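Local coordinates for gamma-glutamyltransferase 1 Threonine peptidase. MEROPS family T03 (Pseudomonas nitroreducens, PDB 7D9W) that catalyses the transfer of gamma-glutamyl groups from glutathione and related compounds to amino acids, peptides or water, at the interface of chains A and B. Coordinates in Å, arbitrary orientation; residue numbers count along the deposited sequence, not the author numbering. Chains: chain A, Gamma-glutamyltransferase 1 Threonine peptidase. MEROPS family T03; chain B, Gamma-glutamyltransferase 1 Threonine peptidase. MEROPS family T03.

Chains A and B are the large and small subunits of one gamma-glutamyltranspeptidase, made by self-cleavage of a precursor that frees B:Thr1 as nucleophile. The three contacts lie well apart: the centres of their C-alpha atoms are about 36 Å apart for contacts 1 and 2, 31 Å for contacts 1 and 3, and 35 Å for contacts 2 and 3. They share no residues. Contact 1 joins strands in the core. Contact 2 is a charged and watery patch whose centre lies about 22 Å from B:Thr1. Contact 3 is mainly apolar. Their spacing shows that the two subunits meet over a broad surface.

Contact 1: the interface of chains A and B. Residues chain A 31-33, 43, 60; chain B 5-6, 170.
B:Ile170 lays its CD1 methyl over one face of the peptide group that joins A:Ala31 to A:Val32, with CD1 3.5 Å from A:Ala31 O. The oxygen end of that group points at the backbone of B:Ile6, where CA is 3.5 Å from A:Ala31 O. The next flat groups along the strand are hydrogen-bonded. A:Ala33 N donates to B:Ser5 O at 2.9 Å. B:Ser5 N returns a bond to A:Ala33 O at 3.0 Å. The pair of bonds closes a ring between antiparallel strands. A:Val32 and B:Ile6 stand side by side and point the same way, with A:Val32 CG2 4.0 Å from B:Ile6 CG1. The B:Ile6 chain runs out extended (chi2 169°). This carries CD1 past A:Thr60, 4.1 Å from its hydroxyl OG1, and towards A:Ala43 CB. On the other side A:Ala31 CB packs on the CD1 and CG2 methyls of B:Ile170. Strand 30-34 of chain A thus pairs with strand 2-7 of chain B, which begins just after the nucleophile B:Thr1. Helices 37-48 and 53-67 cover one side of the pair and strand 168-173 the other, as expected of the layered Ntn-hydrolase fold.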
# COMPACT_ATOMS: atom_id res chain seq x y z
N ALA A 31 3.56 11.36 -17.53
CA ALA A 31 4.61 10.54 -16.95
C ALA A 31 3.98 9.39 -16.17
O ALA A 31 2.86 9.50 -15.67
CB ALA A 31 5.53 11.35 -16.04
N VAL A 32 4.73 8.30 -16.08
CA VAL A 32 4.34 7.14 -15.29
C VAL A 32 5.57 6.61 -14.58
O VAL A 32 6.66 6.55 -15.15
CB VAL A 32 3.70 6.03 -16.16
CG1 VAL A 32 4.67 5.59 -17.26
CG2 VAL A 32 3.30 4.84 -15.28
N ALA A 33 5.41 6.23 -13.32
CA ALA A 33 6.40 5.45 -12.58
C ALA A 33 5.66 4.20 -12.11
O ALA A 33 4.77 4.29 -11.26
CB ALA A 33 6.99 6.24 -11.43
N ALA A 43 0.56 2.30 -19.40
CA ALA A 43 0.19 3.65 -18.98
C ALA A 43 0.58 4.67 -20.05
O ALA A 43 -0.19 5.59 -20.35
CB ALA A 43 0.87 3.99 -17.66
N THR A 60 -3.39 0.42 -16.24
CA THR A 60 -2.20 -0.04 -15.54
C THR A 60 -2.56 -1.01 -14.42
O THR A 60 -1.91 -2.05 -14.26
CB THR A 60 -1.42 1.16 -14.99
OG1 THR A 60 -1.05 2.02 -16.08
CG2 THR A 60 -0.17 0.71 -14.25
N SER B 5 2.36 5.57 -9.93
CA SER B 5 2.11 7.00 -9.94
C SER B 5 2.00 7.47 -11.38
O SER B 5 2.81 7.08 -12.23
CB SER B 5 3.24 7.75 -9.22
OG SER B 5 3.29 7.40 -7.85
N ILE B 6 1.00 8.31 -11.66
CA ILE B 6 0.76 8.82 -13.01
C ILE B 6 0.41 10.29 -12.95
O ILE B 6 -0.35 10.73 -12.09
CB ILE B 6 -0.36 8.04 -13.73
CG1 ILE B 6 0.02 6.57 -13.89
CG2 ILE B 6 -0.66 8.68 -15.08
CD1 ILE B 6 -1.14 5.69 -14.35
N ILE B 170 6.93 10.58 -9.18
CA ILE B 170 7.02 11.56 -10.25
C ILE B 170 7.16 12.93 -9.61
O ILE B 170 6.42 13.26 -8.67
CB ILE B 170 5.78 11.55 -11.17
CG1 ILE B 170 5.60 10.18 -11.83
CG2 ILE B 170 5.89 12.66 -12.25
CD1 ILE B 170 4.24 10.00 -12.51

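Contact 2: the interface of chains A and B. Residues chain A 308, 352, 355; chain B 126, 128-129, 131-132.
A:Lys308 and B:Asp132 form a salt bridge across the subunits. The ammonium NZ meets carboxylate OD1 at 2.7 Å, nearly along the C-O axis. A bend at the end of the lysine chain (chi4 63°) swings NZ to the aspartate. NZ also lies 3.1 Å from B:His126 NE2, well out of the imidazole plane, so any hydrogen bond to that nitrogen would be tilted. The lysine CG sits instead at the ring's edge, in its plane. B:Leu128 crosses the lysine at about a right angle, with CD1 3.8 Å from A:Lys308 CG, and the same methyl touches A:Thr352 CG2. Further out, B:Lys131 NZ bridges to the other carboxylate oxygen, B:Asp132 OD2, at 3.0 Å, coming from above the carboxylate plane. B:Lys131 CG packs against A:Thr352 CB. Replacing B:Asp132 with an alanine would probably leave both lysine ammonium groups without their counter-charge. Water 1 ties A:Thr352 OG1 to B:Leu128 O and to B:Asp132 N, the last at 2.7 Å. The patch fastens helix 297-317 and the 3-10 helix 352-354 to a chain B loop. Water 2 joins A:Thr352 OG1 to B:Asp132 OD2, 2.7 Å from each.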
# COMPACT_ATOMS: atom_id res chain seq x y z
N LYS A 308 7.86 6.20 17.82
CA LYS A 308 7.34 5.59 19.05
C LYS A 308 5.94 6.10 19.36
O LYS A 308 5.03 5.32 19.67
CB LYS A 308 8.28 5.89 20.22
CG LYS A 308 9.43 4.92 20.39
CD LYS A 308 10.28 5.34 21.58
CE LYS A 308 11.04 4.18 22.19
NZ LYS A 308 12.01 3.60 21.23
N THR A 352 10.37 2.64 26.73
CA THR A 352 9.27 2.15 25.91
C THR A 352 8.00 1.95 26.74
O THR A 352 6.89 2.18 26.25
CB THR A 352 9.67 0.85 25.22
OG1 THR A 352 10.64 1.12 24.21
CG2 THR A 352 8.45 0.16 24.59
N VAL A 355 5.86 5.13 27.03
CA VAL A 355 5.22 5.71 25.85
C VAL A 355 3.76 5.28 25.82
O VAL A 355 3.45 4.09 25.76
CB VAL A 355 5.94 5.29 24.56
CG1 VAL A 355 5.29 5.97 23.36
CG2 VAL A 355 7.43 5.63 24.63
N HIS B 126 11.30 2.02 12.65
CA HIS B 126 11.05 1.66 14.04
C HIS B 126 9.56 1.83 14.29
O HIS B 126 8.94 2.75 13.74
CB HIS B 126 11.88 2.52 15.00
CG HIS B 126 11.55 2.30 16.45
ND1 HIS B 126 11.82 1.12 17.10
CD2 HIS B 126 10.98 3.11 17.36
CE1 HIS B 126 11.43 1.21 18.36
NE2 HIS B 126 10.90 2.41 18.54
N LEU B 128 7.93 1.06 17.69
CA LEU B 128 7.65 0.96 19.12
C LEU B 128 7.73 -0.48 19.62
O LEU B 128 8.42 -0.77 20.60
CB LEU B 128 6.27 1.54 19.46
CG LEU B 128 5.94 1.53 20.96
CD1 LEU B 128 6.95 2.37 21.75
CD2 LEU B 128 4.52 2.01 21.23
N LEU B 129 7.00 -1.38 18.97
CA LEU B 129 7.10 -2.80 19.22
C LEU B 129 7.48 -3.50 17.92
O LEU B 129 6.85 -3.23 16.89
CB LEU B 129 5.77 -3.36 19.75
CG LEU B 129 5.18 -2.67 20.99
CD1 LEU B 129 3.84 -3.29 21.36
CD2 LEU B 129 6.16 -2.75 22.15
N LYS B 131 10.36 -3.77 20.97
CA LYS B 131 10.97 -2.68 21.73
C LYS B 131 12.33 -2.30 21.16
O LYS B 131 13.20 -3.15 20.96
CB LYS B 131 11.09 -3.09 23.20
CG LYS B 131 11.80 -2.09 24.09
CD LYS B 131 12.08 -2.70 25.46
CE LYS B 131 12.76 -1.70 26.38
NZ LYS B 131 14.20 -1.55 26.05
N ASP B 132 12.50 -1.00 20.90
CA ASP B 132 13.77 -0.40 20.52
C ASP B 132 14.47 -1.15 19.39
O ASP B 132 15.70 -1.22 19.32
CB ASP B 132 14.70 -0.29 21.74
CG ASP B 132 14.15 0.65 22.80
OD1 ASP B 132 13.31 1.51 22.46
OD2 ASP B 132 14.56 0.53 23.97
O HOH W 1 10.53 0.73 21.48
O HOH W 2 12.82 1.92 25.54

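Contact 3: the interface of chains A and B. Residues chain A 121-122, 125, 128, 226, 229-230, 233; chain B 28, 37.
B:Leu37 and B:Val28 are the chain B residues of this contact, and each packs against several groups of chain A. The two methyls of B:Leu37 divide the work. CD2 rests by A:Pro128 CG at 4.1 Å and by A:Leu226 CD1 at 4.2 Å, crossing both side chains at a slant. CD1 points tip to tip at A:Met230 CE, but that pair is modelled too close for its exact fit to be trusted. A:Ala125 CB packs against B:Leu37 CB. B:Val28 splits its branches in the same way. Its CG2 lies over the face of the peptide group between A:Gly121 and A:Ala122, 3.6 Å from A:Ala122 N. Its CG1, anti to the backbone N (chi1 -179°), slides past A:Gln229 with 3.8 Å to CG. A hydrogen bond within chain A borders the apolar contact. A:Gln229 bends at chi2 (65°) and its amide NE2 donates to A:Asp233 OD1 at 2.7 Å, from above the carboxylate plane. This tie steadies two polar groups beside a methyl, with A:Asp233 OD1 3.5 Å from B:Val28 CG1. The 3-10 helix 40-43 carries glutamate-binding B:Glu40 and B:Asp43, so the contact may steady the substrate pocket. The chain B loop between strand 13-19 and that helix docks on helix 221-233 and segment 121-128 of chain A.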
# COMPACT_ATOMS: atom_id res chain seq x y z
N GLY A 121 -5.11 -19.68 2.92
CA GLY A 121 -6.40 -20.32 2.75
C GLY A 121 -7.55 -19.33 2.66
O GLY A 121 -7.41 -18.13 2.89
N ALA A 122 -8.73 -19.89 2.36
CA ALA A 122 -9.86 -19.07 1.95
C ALA A 122 -10.42 -18.23 3.08
O ALA A 122 -11.04 -17.19 2.83
CB ALA A 122 -10.96 -19.98 1.38
N ALA A 125 -9.37 -14.35 3.46
CA ALA A 125 -9.72 -13.39 2.43
C ALA A 125 -10.81 -12.44 2.89
O ALA A 125 -11.82 -12.87 3.46
CB ALA A 125 -10.18 -14.11 1.16
N PRO A 128 -13.13 -8.81 -2.10
CA PRO A 128 -12.25 -7.97 -2.93
C PRO A 128 -12.93 -6.69 -3.40
O PRO A 128 -14.13 -6.66 -3.70
CB PRO A 128 -11.90 -8.87 -4.12
CG PRO A 128 -12.11 -10.27 -3.61
CD PRO A 128 -13.33 -10.13 -2.72
N LEU A 226 -16.14 -17.58 -7.71
CA LEU A 226 -15.56 -17.23 -6.41
C LEU A 226 -16.35 -17.85 -5.27
O LEU A 226 -15.76 -18.35 -4.30
CB LEU A 226 -15.53 -15.70 -6.27
CG LEU A 226 -14.73 -15.07 -5.13
CD1 LEU A 226 -14.51 -13.59 -5.44
CD2 LEU A 226 -15.43 -15.21 -3.80
N GLN A 229 -15.58 -21.54 -5.13
CA GLN A 229 -14.30 -21.74 -4.47
C GLN A 229 -14.46 -21.67 -2.95
O GLN A 229 -13.96 -22.52 -2.21
CB GLN A 229 -13.29 -20.71 -4.96
CG GLN A 229 -11.84 -20.97 -4.55
CD GLN A 229 -11.27 -22.23 -5.18
OE1 GLN A 229 -11.51 -22.51 -6.35
NE2 GLN A 229 -10.52 -22.99 -4.39
N MET A 230 -15.18 -20.65 -2.48
CA MET A 230 -15.43 -20.49 -1.05
C MET A 230 -16.10 -21.72 -0.46
O MET A 230 -15.70 -22.21 0.61
CB MET A 230 -16.29 -19.25 -0.83
CG MET A 230 -15.55 -17.95 -0.98
SD MET A 230 -14.19 -17.74 0.17
CE MET A 230 -12.82 -17.50 -0.96
N ASP A 233 -13.67 -24.63 -0.20
CA ASP A 233 -12.59 -24.45 0.76
C ASP A 233 -13.08 -24.05 2.15
O ASP A 233 -12.25 -23.83 3.04
CB ASP A 233 -11.62 -23.37 0.26
CG ASP A 233 -10.79 -23.83 -0.92
OD1 ASP A 233 -10.29 -22.96 -1.68
OD2 ASP A 233 -10.63 -25.05 -1.11
N VAL B 28 -4.91 -18.91 -2.52
CA VAL B 28 -6.09 -19.54 -3.11
C VAL B 28 -6.37 -18.87 -4.45
O VAL B 28 -6.55 -17.65 -4.52
CB VAL B 28 -7.32 -19.43 -2.20
CG1 VAL B 28 -8.53 -20.13 -2.85
CG2 VAL B 28 -7.05 -20.01 -0.83
N LEU B 37 -6.93 -14.77 -4.39
CA LEU B 37 -7.63 -14.06 -3.34
C LEU B 37 -6.65 -13.55 -2.29
O LEU B 37 -5.68 -14.23 -1.94
CB LEU B 37 -8.67 -14.97 -2.69
CG LEU B 37 -9.87 -15.31 -3.57
CD1 LEU B 37 -10.69 -16.42 -2.94
CD2 LEU B 37 -10.73 -14.08 -3.80